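Alpha-11 giardin (Giardia intestinalis, PDB 2II2) binds calcium and probably, in a calcium-dependent way, acidic phospholipids as a member of the annexin family, and may take part in the parasite's attachment and cytoskeletal remodelling. Local coordinates at residues A[249-252]-A[253-257]; A[282-285]-A[286-290]; A[296-299]-A[300-304]. One frame throughout, in Å; residues are numbered along the deposited sequence.

Contact 1 (A[249-252]-A[253-257])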
ATOM      1  N   ASP A 249       3.503 -17.775  -0.352  1.00 10.34           N
ATOM      2  CA  ASP A 249       3.074 -17.253   0.951  1.00 10.26           C
ATOM      3  C   ASP A 249       3.959 -16.126   1.475  1.00 10.25           C
ATOM      4  O   ASP A 249       3.464 -15.144   2.018  1.00 10.49           O
ATOM      5  CB  ASP A 249       3.018 -18.356   2.014  1.00 11.69           C
ATOM      6  CG  ASP A 249       1.720 -19.158   2.002  1.00 12.57           C
ATOM      7  OD1 ASP A 249       0.825 -18.885   1.174  1.00 13.67           O
ATOM      8  OD2 ASP A 249       1.594 -20.050   2.875  1.00 15.02           O
ATOM      9  N   ASP A 250       5.267 -16.249   1.324  1.00 10.39           N
ATOM     10  CA  ASP A 250       6.128 -15.203   1.861  1.00 10.31           C
ATOM     11  C   ASP A 250       5.747 -13.871   1.252  1.00  9.39           C
ATOM     12  O   ASP A 250       5.583 -12.835   1.957  1.00 10.35           O
ATOM     13  CB  ASP A 250       7.593 -15.527   1.590  1.00 11.66           C
ATOM     14  CG  ASP A 250       8.136 -16.600   2.498  1.00 13.76           C
ATOM     15  OD1 ASP A 250       7.456 -17.050   3.432  1.00 16.32           O
ATOM     16  OD2 ASP A 250       9.279 -17.016   2.261  1.00 18.49           O
ATOM     17  N   MET A 251       5.553 -13.874  -0.066  1.00  9.00           N
ATOM     18  CA  MET A 251       5.170 -12.622  -0.741  1.00  8.67           C
ATOM     19  C   MET A 251       3.745 -12.164  -0.393  1.00  7.69           C
ATOM     20  O   MET A 251       3.507 -10.977  -0.148  1.00  8.00           O
ATOM     21  CB  MET A 251       5.318 -12.755  -2.255  1.00  8.66           C
ATOM     22  CG  MET A 251       6.757 -13.011  -2.674  1.00 10.23           C
ATOM     23  SD  MET A 251       6.943 -13.226  -4.460  1.00 13.04           S
ATOM     24  CE  MET A 251       6.464 -11.576  -5.044  1.00 14.44           C
ATOM     25  N   ALA A 252       2.800 -13.105  -0.391  1.00  7.36           N
ATOM     26  CA  ALA A 252       1.411 -12.731  -0.119  1.00  7.22           C
ATOM     27  C   ALA A 252       1.300 -12.100   1.279  1.00  6.58           C
ATOM     28  O   ALA A 252       0.625 -11.081   1.460  1.00  6.30           O
ATOM     29  CB  ALA A 252       0.545 -13.951  -0.179  1.00  7.49           C
ATOM     30  N   TYR A 253       1.957 -12.697   2.270  1.00  6.97           N
ATOM     31  CA  TYR A 253       1.852 -12.198   3.623  1.00  6.80           C
ATOM     32  C   TYR A 253       2.616 -10.889   3.793  1.00  7.29           C
ATOM     33  O   TYR A 253       2.140  -9.974   4.488  1.00  7.58           O
ATOM     34  CB  TYR A 253       2.380 -13.222   4.636  1.00  8.04           C
ATOM     35  CG  TYR A 253       1.448 -14.365   4.950  1.00  8.61           C
ATOM     36  CD1 TYR A 253       1.188 -15.360   3.988  1.00  9.44           C
ATOM     37  CD2 TYR A 253       0.879 -14.500   6.228  1.00  9.79           C
ATOM     38  CE1 TYR A 253       0.353 -16.435   4.275  1.00 10.81           C
ATOM     39  CE2 TYR A 253       0.034 -15.607   6.523  1.00 10.64           C
ATOM     40  CZ  TYR A 253      -0.192 -16.560   5.540  1.00 10.93           C
ATOM     41  OH  TYR A 253      -1.018 -17.619   5.814  1.00 13.11           O
ATOM     42  N   GLU A 254       3.773 -10.792   3.136  1.00  7.11           N
ATOM     43  CA  GLU A 254       4.528  -9.544   3.144  1.00  8.80           C
ATOM     44  C   GLU A 254       3.700  -8.379   2.615  1.00  7.35           C
ATOM     45  O   GLU A 254       3.641  -7.299   3.221  1.00  8.17           O
ATOM     46  CB  GLU A 254       5.773  -9.734   2.289  1.00  9.91           C
ATOM     47  CG  GLU A 254       6.622  -8.560   2.049  1.00 12.49           C
ATOM     48  CD  GLU A 254       7.685  -8.829   0.995  1.00 14.51           C
ATOM     49  OE1 GLU A 254       7.496  -9.709   0.108  1.00 13.98           O
ATOM     50  OE2 GLU A 254       8.715  -8.125   1.043  1.00 17.74           O
ATOM     51  N   GLN A 255       3.090  -8.582   1.459  1.00  7.38           N
ATOM     52  CA  GLN A 255       2.265  -7.543   0.831  1.00  7.07           C
ATOM     53  C   GLN A 255       1.047  -7.220   1.691  1.00  6.50           C
ATOM     54  O   GLN A 255       0.732  -6.029   1.952  1.00  7.25           O
ATOM     55  CB  GLN A 255       1.822  -7.996  -0.555  1.00  7.98           C
ATOM     56  CG  GLN A 255       2.962  -8.128  -1.529  1.00  7.35           C
ATOM     57  CD  GLN A 255       2.549  -8.871  -2.770  1.00  7.72           C
ATOM     58  OE1 GLN A 255       1.386  -8.797  -3.196  1.00  7.57           O
ATOM     59  NE2 GLN A 255       3.512  -9.496  -3.421  1.00  7.67           N
ATOM     60  N   ALA A 256       0.359  -8.248   2.187  1.00  6.62           N
ATOM     61  CA  ALA A 256      -0.825  -8.010   2.987  1.00  6.57           C
ATOM     62  C   ALA A 256      -0.478  -7.247   4.275  1.00  6.78           C
ATOM     63  O   ALA A 256      -1.242  -6.401   4.725  1.00  6.85           O
ATOM     64  CB  ALA A 256      -1.524  -9.307   3.285  1.00  7.79           C
ATOM     65  N   ALA A 257       0.667  -7.586   4.883  1.00  6.62           N
ATOM     66  CA  ALA A 257       1.114  -6.903   6.091  1.00  7.02           C
ATOM     67  C   ALA A 257       1.349  -5.418   5.813  1.00  6.41           C
ATOM     68  O   ALA A 257       0.931  -4.556   6.595  1.00  7.23           O
ATOM     69  CB  ALA A 257       2.368  -7.562   6.641  1.00  7.41           C
TER
HETATM   70  O   HOH W   1      -1.031 -19.493   3.888  1.00 13.72           O

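Contact 2 (A[282-285]-A[286-290])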
ATOM      1  N   ASP A 282     -14.014 -12.770   5.006  1.00 12.58           N
ATOM      2  CA  ASP A 282     -13.974 -14.209   4.749  1.00 12.98           C
ATOM      3  C   ASP A 282     -12.679 -14.636   4.046  1.00 12.28           C
ATOM      4  O   ASP A 282     -12.130 -15.706   4.309  1.00 13.57           O
ATOM      5  CB  ASP A 282     -15.181 -14.650   3.907  1.00 13.25           C
ATOM      6  CG  ASP A 282     -16.533 -14.347   4.580  1.00 15.18           C
ATOM      7  OD1 ASP A 282     -16.583 -14.051   5.797  1.00 18.26           O
ATOM      8  OD2 ASP A 282     -17.554 -14.412   3.859  1.00 19.10           O
ATOM      9  N   ASP A 283     -12.186 -13.798   3.142  1.00 11.38           N
ATOM     10  CA  ASP A 283     -10.985 -14.133   2.410  1.00 11.15           C
ATOM     11  C   ASP A 283      -9.719 -14.013   3.252  1.00  9.73           C
ATOM     12  O   ASP A 283      -8.774 -14.794   3.089  1.00 10.25           O
ATOM     13  CB  ASP A 283     -10.866 -13.305   1.149  1.00 10.85           C
ATOM     14  CG  ASP A 283     -11.819 -13.754   0.053  1.00 10.75           C
ATOM     15  OD1 ASP A 283     -12.626 -14.686   0.267  1.00 12.00           O
ATOM     16  OD2 ASP A 283     -11.736 -13.148  -1.035  1.00 11.87           O
ATOM     17  N   ILE A 284      -9.688 -13.074   4.188  1.00  9.57           N
ATOM     18  CA  ILE A 284      -8.577 -13.024   5.121  1.00  9.09           C
ATOM     19  C   ILE A 284      -8.531 -14.328   5.929  1.00  9.72           C
ATOM     20  O   ILE A 284      -7.470 -14.947   6.087  1.00 10.87           O
ATOM     21  CB  ILE A 284      -8.689 -11.774   6.037  1.00  8.82           C
ATOM     22  CG1 ILE A 284      -8.396 -10.487   5.229  1.00  8.88           C
ATOM     23  CG2 ILE A 284      -7.725 -11.895   7.192  1.00  9.62           C
ATOM     24  CD1 ILE A 284      -8.871  -9.176   5.880  1.00  9.19           C
ATOM     25  N   LEU A 285      -9.697 -14.754   6.417  1.00 10.52           N
ATOM     26  CA  LEU A 285      -9.817 -15.991   7.184  1.00 11.87           C
ATOM     27  C   LEU A 285      -9.372 -17.197   6.375  1.00 11.36           C
ATOM     28  O   LEU A 285      -8.636 -18.067   6.874  1.00 12.47           O
ATOM     29  CB  LEU A 285     -11.271 -16.189   7.654  1.00 12.24           C
ATOM     30  CG  LEU A 285     -11.771 -15.315   8.820  1.00 16.97           C
ATOM     31  CD1 LEU A 285     -13.292 -15.380   8.968  1.00 19.01           C
ATOM     32  CD2 LEU A 285     -11.099 -15.712  10.121  1.00 20.48           C
ATOM     33  N   SER A 286      -9.817 -17.271   5.121  0.50 11.00           N
ATOM     34  CA  SER A 286      -9.512 -18.424   4.273  0.50 11.03           C
ATOM     35  C   SER A 286      -8.067 -18.454   3.829  0.50  9.92           C
ATOM     36  O   SER A 286      -7.433 -19.512   3.834  0.50 10.24           O
ATOM     37  CB  SER A 286     -10.396 -18.426   3.027  0.50 11.88           C
ATOM     38  OG  SER A 286     -11.749 -18.611   3.363  0.50 14.53           O
ATOM     39  N   ARG A 287      -7.570 -17.288   3.401  1.00  9.12           N
ATOM     40  CA  ARG A 287      -6.269 -17.216   2.742  1.00  9.21           C
ATOM     41  C   ARG A 287      -5.109 -17.387   3.686  1.00  8.49           C
ATOM     42  O   ARG A 287      -4.119 -18.058   3.350  1.00  9.16           O
ATOM     43  CB  ARG A 287      -6.118 -15.877   1.978  1.00  9.54           C
ATOM     44  CG  ARG A 287      -4.698 -15.592   1.432  1.00 10.12           C
ATOM     45  CD  ARG A 287      -4.345 -16.622   0.402  1.00  9.65           C
ATOM     46  NE  ARG A 287      -2.993 -16.535  -0.199  1.00 10.39           N
ATOM     47  CZ  ARG A 287      -1.910 -17.167   0.268  1.00 10.10           C
ATOM     48  NH1 ARG A 287      -1.973 -17.882   1.390  1.00  8.87           N
ATOM     49  NH2 ARG A 287      -0.747 -17.100  -0.381  1.00 11.65           N
ATOM     50  N   PHE A 288      -5.184 -16.736   4.840  1.00  8.89           N
ATOM     51  CA  PHE A 288      -4.001 -16.596   5.717  1.00  9.57           C
ATOM     52  C   PHE A 288      -4.046 -17.654   6.819  1.00 10.00           C
ATOM     53  O   PHE A 288      -4.363 -17.370   7.996  1.00 12.26           O
ATOM     54  CB  PHE A 288      -3.880 -15.159   6.234  1.00  9.46           C
ATOM     55  CG  PHE A 288      -3.731 -14.147   5.134  1.00  9.57           C
ATOM     56  CD1 PHE A 288      -4.816 -13.379   4.741  1.00 10.96           C
ATOM     57  CD2 PHE A 288      -2.528 -14.008   4.441  1.00 10.66           C
ATOM     58  CE1 PHE A 288      -4.700 -12.458   3.701  1.00 11.33           C
ATOM     59  CE2 PHE A 288      -2.415 -13.088   3.401  1.00  9.79           C
ATOM     60  CZ  PHE A 288      -3.512 -12.315   3.042  1.00 10.11           C
ATOM     61  N   GLN A 289      -3.763 -18.889   6.420  0.50 10.51           N
ATOM     62  CA  GLN A 289      -3.845 -20.046   7.316  0.50 12.22           C
ATOM     63  C   GLN A 289      -2.511 -20.762   7.546  0.50 12.94           C
ATOM     64  O   GLN A 289      -2.474 -21.960   7.867  0.50 12.96           O
ATOM     65  CB  GLN A 289      -4.835 -21.065   6.754  0.50 12.55           C
ATOM     66  CG  GLN A 289      -6.267 -20.618   6.783  0.50 14.64           C
ATOM     67  CD  GLN A 289      -6.998 -21.135   7.979  0.50 17.05           C
ATOM     68  OE1 GLN A 289      -7.190 -22.343   8.132  0.50 19.37           O
ATOM     69  NE2 GLN A 289      -7.422 -20.228   8.843  0.50 17.25           N
ATOM     70  N   SER A 290      -1.408 -20.053   7.406  1.00 13.63           N
ATOM     71  CA  SER A 290      -0.094 -20.687   7.582  1.00 13.83           C
ATOM     72  C   SER A 290       0.211 -21.128   9.004  1.00 15.15           C
ATOM     73  O   SER A 290      -0.174 -20.437   9.958  1.00 16.79           O
ATOM     74  CB  SER A 290       0.996 -19.736   7.110  1.00 13.83           C
ATOM     75  OG  SER A 290       2.274 -20.299   7.353  1.00 13.64           O
TER
HETATM   76  O   HOH W   2     -13.613 -17.974   5.223  1.00 17.64           O

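Contact 3 (A[296-299]-A[300-304])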
ATOM      1  N   VAL A 296       1.607 -17.385  11.795  1.00 10.51           N
ATOM      2  CA  VAL A 296       0.417 -18.003  12.384  1.00 11.40           C
ATOM      3  C   VAL A 296      -0.591 -16.993  12.951  1.00 10.31           C
ATOM      4  O   VAL A 296      -1.810 -17.220  12.856  1.00 11.63           O
ATOM      5  CB  VAL A 296       0.782 -19.078  13.417  1.00 12.14           C
ATOM      6  CG1 VAL A 296       1.464 -18.469  14.611  1.00 13.57           C
ATOM      7  CG2 VAL A 296      -0.467 -19.843  13.845  1.00 13.75           C
ATOM      8  N   ASN A 297      -0.095 -15.893  13.526  1.00  9.55           N
ATOM      9  CA  ASN A 297      -0.980 -14.884  14.098  1.00  9.37           C
ATOM     10  C   ASN A 297      -1.282 -13.702  13.198  1.00  8.33           C
ATOM     11  O   ASN A 297      -1.974 -12.762  13.605  1.00  8.32           O
ATOM     12  CB  ASN A 297      -0.457 -14.416  15.457  1.00  9.60           C
ATOM     13  CG  ASN A 297      -0.473 -15.546  16.463  1.00 10.90           C
ATOM     14  OD1 ASN A 297      -1.531 -16.102  16.753  1.00 13.21           O
ATOM     15  ND2 ASN A 297       0.675 -15.885  16.999  1.00 11.33           N
ATOM     16  N   PHE A 298      -0.767 -13.733  11.967  1.00  8.04           N
ATOM     17  CA  PHE A 298      -0.989 -12.637  11.030  1.00  7.59           C
ATOM     18  C   PHE A 298      -2.468 -12.444  10.730  1.00  7.10           C
ATOM     19  O   PHE A 298      -2.947 -11.305  10.705  1.00  7.44           O
ATOM     20  CB  PHE A 298      -0.224 -12.840   9.705  1.00  8.73           C
ATOM     21  CG  PHE A 298      -0.569 -11.775   8.708  1.00  7.55           C
ATOM     22  CD1 PHE A 298      -0.121 -10.455   8.895  1.00  8.56           C
ATOM     23  CD2 PHE A 298      -1.443 -12.027   7.667  1.00  8.63           C
ATOM     24  CE1 PHE A 298      -0.495  -9.453   8.042  1.00  9.17           C
ATOM     25  CE2 PHE A 298      -1.833 -11.005   6.796  1.00  8.61           C
ATOM     26  CZ  PHE A 298      -1.365  -9.723   7.007  1.00  8.38           C
ATOM     27  N   ARG A 299      -3.196 -13.538  10.468  1.00  8.09           N
ATOM     28  CA  ARG A 299      -4.623 -13.416  10.137  1.00  9.46           C
ATOM     29  C   ARG A 299      -5.387 -12.605  11.182  1.00  8.27           C
ATOM     30  O   ARG A 299      -6.178 -11.712  10.844  1.00  8.47           O
ATOM     31  CB  ARG A 299      -5.220 -14.817   9.969  1.00 10.68           C
ATOM     32  CG  ARG A 299      -6.724 -14.913   9.755  1.00 11.67           C
ATOM     33  CD  ARG A 299      -7.149 -16.386   9.748  1.00 12.26           C
ATOM     34  NE  ARG A 299      -7.099 -16.974  11.083  1.00 13.37           N
ATOM     35  CZ  ARG A 299      -6.160 -17.810  11.510  1.00 13.21           C
ATOM     36  NH1 ARG A 299      -5.179 -18.206  10.700  1.00 15.45           N
ATOM     37  NH2 ARG A 299      -6.205 -18.287  12.754  1.00 16.26           N
ATOM     38  N   ASP A 300      -5.171 -12.929  12.450  1.00  8.19           N
ATOM     39  CA  ASP A 300      -5.861 -12.234  13.511  1.00  8.51           C
ATOM     40  C   ASP A 300      -5.443 -10.773  13.637  1.00  8.31           C
ATOM     41  O   ASP A 300      -6.285  -9.900  13.866  1.00  8.10           O
ATOM     42  CB  ASP A 300      -5.663 -12.973  14.829  1.00 10.16           C
ATOM     43  CG  ASP A 300      -6.453 -14.273  14.884  1.00 13.62           C
ATOM     44  OD1 ASP A 300      -7.533 -14.369  14.259  1.00 16.33           O
ATOM     45  OD2 ASP A 300      -5.985 -15.218  15.544  1.00 17.32           O
ATOM     46  N   ALA A 301      -4.161 -10.501  13.440  1.00  7.82           N
ATOM     47  CA  ALA A 301      -3.706  -9.118  13.413  1.00  8.09           C
ATOM     48  C   ALA A 301      -4.369  -8.346  12.279  1.00  7.34           C
ATOM     49  O   ALA A 301      -4.772  -7.196  12.464  1.00  7.92           O
ATOM     50  CB  ALA A 301      -2.196  -9.059  13.271  1.00  8.58           C
ATOM     51  N   CYS A 302      -4.423  -8.972  11.110  1.00  7.37           N
ATOM     52  CA  CYS A 302      -4.987  -8.359   9.918  1.00  7.50           C
ATOM     53  C   CYS A 302      -6.468  -8.040  10.132  1.00  7.19           C
ATOM     54  O   CYS A 302      -6.917  -6.927   9.862  1.00  8.41           O
ATOM     55  CB  CYS A 302      -4.779  -9.312   8.743  1.00  8.30           C
ATOM     56  SG  CYS A 302      -5.327  -8.658   7.150  1.00  8.15           S
ATOM     57  N   LEU A 303      -7.243  -9.014  10.614  1.00  8.01           N
ATOM     58  CA  LEU A 303      -8.657  -8.761  10.911  1.00  8.42           C
ATOM     59  C   LEU A 303      -8.851  -7.606  11.908  1.00  7.47           C
ATOM     60  O   LEU A 303      -9.726  -6.738  11.754  1.00  9.24           O
ATOM     61  CB  LEU A 303      -9.318 -10.030  11.424  1.00  9.28           C
ATOM     62  CG  LEU A 303      -9.479 -11.171  10.420  1.00 10.60           C
ATOM     63  CD1 LEU A 303      -9.873 -12.422  11.189  1.00 10.93           C
ATOM     64  CD2 LEU A 303     -10.495 -10.887   9.300  1.00  9.92           C
ATOM     65  N   MET A 304      -8.025  -7.615  12.953  1.00  7.97           N
ATOM     66  CA  MET A 304      -8.087  -6.550  13.941  1.00  8.12           C
ATOM     67  C   MET A 304      -7.819  -5.197  13.306  1.00  7.29           C
ATOM     68  O   MET A 304      -8.579  -4.248  13.565  1.00  8.23           O
ATOM     69  CB  MET A 304      -7.143  -6.854  15.117  1.00  7.73           C
ATOM     70  CG  MET A 304      -7.091  -5.797  16.208  1.00  8.81           C
ATOM     71  SD  MET A 304      -6.034  -4.367  15.842  1.00  9.63           S
ATOM     72  CE  MET A 304      -4.421  -5.166  15.696  1.00  9.87           C
TER
HETATM   73  O   HOH W   3      -4.083 -15.571  13.187  1.00 11.97           O
HETATM   74  O   HOH W   4      -4.074 -14.618  17.347  1.00 23.45           O
HETATM   75  O   HOH W   5      -8.975 -16.218  13.127  1.00 26.12           O
HETATM   76  O   HOH W   6      -7.750 -17.367  14.837  1.00 38.61           O

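Contact 1 (A[249-252]-A[253-257])
Tyr253 closes the first turn of helix 249-263 by donating its backbone N to Asp249 O over 2.9 Å, an almost straight bond (N-H...O 169°). Its side chain and that of Asp249 run side by side in the same direction, ring and carboxylate planes 62° apart. CG of Tyr253 sits beside its own backbone N (chi1 -78°), which swings the ring back over the turn and brings CD1 within 3.0 Å of Asp249 O at the ring edge. Tyr253 CE1 lies 3.8 Å from Asp249 CG, the carboxylate carbon. Water 1 joins the two polar ends, 2.7 Å from Tyr253 OH and donating to Asp249 OD2 over 2.9 Å. The hydroxyl also meets Ser290 N, and Asp249 OD1 makes a salt bridge with Arg287, so both groups are fixed from beyond the helix. Glu254 follows, its N bonded to Asp250 O and its extended chain bringing OE1 to 3.8 Å from Met251 CA. The carboxylate of Asp250 turns instead to Lys295. Gln255 N bonds to Met251 O, and its side chain runs alongside that of Met251, with NE2 3.9 Å from Met251 CB; the bend at the end of Met251 brings CE near the same amide. Ala256 N continues the series on Ala252 O, its methyl 3.3 Å from that oxygen. These successive i to i+4 bonds make a regular alpha-helical start, and Asn248 OD1, just before it, receives the N-H of Met251, as an N-cap residue does, in the all-helical annexin domain.

Contact 2 (A[282-285]-A[286-290])
Three backbone bonds carry the last turn of helix 280-287, Ser286 N to Asp282 O, Arg287 N to Asp283 O and a longer Phe288 N to Ile284 O at 3.2 Å, before Phe288 leaves helical geometry (phi -98°, psi 74°). In one of its two conformers, Ser286 folds its hydroxyl back beside its own N (chi1 -65°), bringing OG to 3.1 Å from Asp282 O; water 2 then spans the same two atoms, donating to the carbonyl and lying 2.7 Å from OG. Phe288 meets Ile284 obliquely: the CG2 branch of Ile284 stands 4.1 Å from ring atom CD1, while Ile284 CA and O lie at the ring edge. One face of this ring is covered by Arg287 CG, 3.7 Å above its centre. The guanidinium of Arg287 leads away from the turn to Val244 O and Thr246 O, and Asp283 OD2 bonds to Tyr274 OH. Ile284 and Phe288 form the buried side, packed on Phe240 of helix 232-244; Ile284 also touches Cys302 and Leu303 of helix 298-306, and Phe288 reaches Ala256 of helix 249-263.

Contact 3 (A[296-299]-A[300-304])
The start of helix 298-306 brings Phe298 against Cys302 one turn on. CG of Phe298 is anti to its backbone N (chi1 174°), which carries the ring forward until Cys302 CB lies over one face. This CH-pi contact measures 4.2 Å from Cys302 CB to the ring centroid, offset toward the rim; Cys302 SG sits obliquely, 4.1 Å from Phe298 CZ. Ala301 N to Asn297 O, Cys302 N to Phe298 O and Leu303 N to Arg299 O make the backbone turn; ahead of them water 3 accepts from Asp300 N and donates to Val296 O. In this annexin the helix packs on helices 22-29, 64-73 and 280-287, and Phe298 lies about 9 Å, side chain to side chain, from Glu66, a calcium ligand in another structure of this protein. Arg299 and Asp300 run alongside each other without a salt bridge: NE and OD1 are 4.1 Å apart, the planes 77° from parallel. Waters 5 and 6 bridge the two, each accepting from the guanidinium edge and donating to the carboxylate. Arg299 NH1 bonds to Phe288 O. Water 4 donates to both Asn297 OD1 and Asp300 OD2, and Asn297 ND2 hydrogen-bonds to Glu22 OE1.

How the contacts relate
All three are local contacts along or at the end of a helix, inside the annexin domain at the C-terminal end of the chain. Contact 1 has its centre nearest that of the chain, about 12 Å away against 19 and 17 Å for contacts 2 and 3; contact 2 is the most exposed, with four of its eight touching residues at the surface. Their aromatic rings join inside: Phe288 of contact 2 stands edge-to-face to both Tyr253 and Phe298, and Phe298 packs on Ala256 and Ala257. A salt bridge and a hydrogen bond tie contact 1 to contact 2; a hydrogen bond to a backbone carbonyl ties contact 3 to it. Water serves contact 3 most, with four bridges against one each.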